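3-dehydroquinate dehydratase (Geobacillus kaustophilus, PDB 2YR1) probably catalyses the cis-dehydration of 3-dehydroquinate to 3-dehydroshikimate, the third step of the chorismate pathway, through a Schiff-base intermediate. Local coordinates at residues I106-I109 against C110-G113. Numbering follows the deposited sequence.
Sequences IEAI and CRSG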
ATOM      1  N   ILE A 106     -11.149 -33.826  -9.649  1.00 27.76           N
ATOM      2  CA  ILE A 106      -9.898 -33.096  -9.825  1.00 26.79           C
ATOM      3  C   ILE A 106      -8.954 -33.950 -10.676  1.00 21.17           C
ATOM      4  O   ILE A 106      -8.319 -33.459 -11.601  1.00 23.33           O
ATOM      5  CB  ILE A 106      -9.229 -32.775  -8.467  1.00 26.92           C
ATOM      6  CG1 ILE A 106     -10.078 -31.772  -7.684  1.00 31.90           C
ATOM      7  CG2 ILE A 106      -7.843 -32.192  -8.696  1.00 26.06           C
ATOM      8  CD1 ILE A 106      -9.591 -31.539  -6.256  1.00 27.38           C
ATOM      9  N   GLU A 107      -8.884 -35.243 -10.382  1.00 30.52           N
ATOM     10  CA  GLU A 107      -8.010 -36.120 -11.151  1.00 30.31           C
ATOM     11  C   GLU A 107      -8.467 -36.153 -12.593  1.00 27.66           C
ATOM     12  O   GLU A 107      -7.680 -35.946 -13.522  1.00 34.92           O
ATOM     13  CB  GLU A 107      -8.014 -37.536 -10.573  1.00 33.92           C
ATOM     14  CG  GLU A 107      -6.909 -38.401 -11.159  1.00 39.11           C
ATOM     15  CD  GLU A 107      -6.881 -39.781 -10.551  1.00 47.74           C
ATOM     16  OE1 GLU A 107      -7.723 -40.616 -10.961  1.00 52.42           O
ATOM     17  OE2 GLU A 107      -6.031 -40.019  -9.657  1.00 42.50           O
ATOM     18  N   ALA A 108      -9.757 -36.398 -12.782  1.00 37.03           N
ATOM     19  CA  ALA A 108     -10.324 -36.448 -14.117  1.00 31.54           C
ATOM     20  C   ALA A 108     -10.043 -35.147 -14.847  1.00 30.03           C
ATOM     21  O   ALA A 108      -9.724 -35.153 -16.029  1.00 33.17           O
ATOM     22  CB  ALA A 108     -11.816 -36.685 -14.037  1.00 33.99           C
ATOM     23  N   ILE A 109     -10.159 -34.026 -14.142  1.00 32.88           N
ATOM     24  CA  ILE A 109      -9.914 -32.734 -14.776  1.00 31.38           C
ATOM     25  C   ILE A 109      -8.425 -32.545 -15.045  1.00 26.81           C
ATOM     26  O   ILE A 109      -8.050 -31.974 -16.062  1.00 28.08           O
ATOM     27  CB  ILE A 109     -10.467 -31.553 -13.908  1.00 37.52           C
ATOM     28  CG1 ILE A 109     -10.290 -30.233 -14.651  1.00 35.49           C
ATOM     29  CG2 ILE A 109      -9.706 -31.433 -12.611  1.00 43.89           C
ATOM     30  CD1 ILE A 109     -10.987 -30.193 -15.990  1.00 44.56           C
ATOM     31  N   CYS A 110      -7.579 -33.038 -14.140  1.00 33.76           N
ATOM     32  CA  CYS A 110      -6.129 -32.937 -14.305  1.00 36.15           C
ATOM     33  C   CYS A 110      -5.656 -33.687 -15.555  1.00 37.12           C
ATOM     34  O   CYS A 110      -4.880 -33.163 -16.352  1.00 40.60           O
ATOM     35  CB  CYS A 110      -5.390 -33.528 -13.093  1.00 39.26           C
ATOM     36  SG  CYS A 110      -5.473 -32.595 -11.547  1.00 43.80           S
ATOM     37  N   ARG A 111      -6.119 -34.923 -15.714  1.00 40.51           N
ATOM     38  CA  ARG A 111      -5.707 -35.745 -16.847  1.00 40.41           C
ATOM     39  C   ARG A 111      -6.272 -35.272 -18.171  1.00 39.06           C
ATOM     40  O   ARG A 111      -5.737 -35.591 -19.236  1.00 39.38           O
ATOM     41  CB  ARG A 111      -6.064 -37.209 -16.588  1.00 40.43           C
ATOM     42  CG  ARG A 111      -5.171 -37.840 -15.529  1.00 46.90           C
ATOM     43  CD  ARG A 111      -5.638 -39.220 -15.100  1.00 48.94           C
ATOM     44  NE  ARG A 111      -7.042 -39.180 -14.708  1.00 56.45           N
ATOM     45  CZ  ARG A 111      -7.665 -40.138 -14.028  1.00 55.94           C
ATOM     46  NH1 ARG A 111      -7.008 -41.226 -13.646  1.00 56.72           N
ATOM     47  NH2 ARG A 111      -8.956 -40.008 -13.751  1.00 55.59           N
ATOM     48  N   SER A 112      -7.339 -34.484 -18.100  1.00 41.15           N
ATOM     49  CA  SER A 112      -7.959 -33.938 -19.295  1.00 35.60           C
ATOM     50  C   SER A 112      -6.964 -32.975 -19.916  1.00 35.92           C
ATOM     51  O   SER A 112      -6.977 -32.739 -21.121  1.00 30.60           O
ATOM     52  CB  SER A 112      -9.233 -33.181 -18.924  1.00 47.23           C
ATOM     53  OG  SER A 112     -10.043 -33.955 -18.053  1.00 50.18           O
ATOM     54  N   GLY A 113      -6.089 -32.418 -19.084  1.00 35.25           N
ATOM     55  CA  GLY A 113      -5.098 -31.482 -19.590  1.00 36.02           C
ATOM     56  C   GLY A 113      -5.662 -30.118 -19.951  1.00 34.51           C
ATOM     57  O   GLY A 113      -5.020 -29.348 -20.669  1.00 35.21           O
TER
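Glu107 and Arg111 form a salt bridge one turn apart on the last turns of helix 99-112. Atom OE1 of Glu107 lies 2.8 Å from NH1 of Arg111, over one face of the guanidinium. The carboxylate and guanidinium planes are 54° apart. CG of Glu107 also packs over the centre of that group, 3.4 Å from CZ of Arg111. The arginine chain bends at chi3 (-52°), which folds the guanidinium back along the helix to meet the glutamate. The backbones of the same two residues are joined by a nearly straight bond, from Arg111 N to Glu107 O at 2.9 Å. Replacing Glu107 with alanine would remove both the carboxylate and the CG packing, and the Arg111 guanidinium would probably lose its charged mate and turn more freely. Cys110 lies on the buried side of the helix. Its SG sits anti to the carbonyl carbon (chi1 -71°) and makes an apolar contact with the CG2 methyl of Ile106 at 3.7 Å. At the C-terminal end, Ser112 N makes weak bonds to Ala108 O and Ile109 O. Gly113 then leaves the helix with positive phi, and its N bonds to Cys110 O at 3.1 Å. The helix belongs to a beta-alpha-beta unit of the TIM barrel, between strands 81-84 and 117-121. Ile106 and Cys110 pack on Val118 of strand 117-121. Met134 and Thr135 of helix 127-137 flank the same turns, while Ile109 and Ser112 meet Ala69 and Leu66 of helix 62-75.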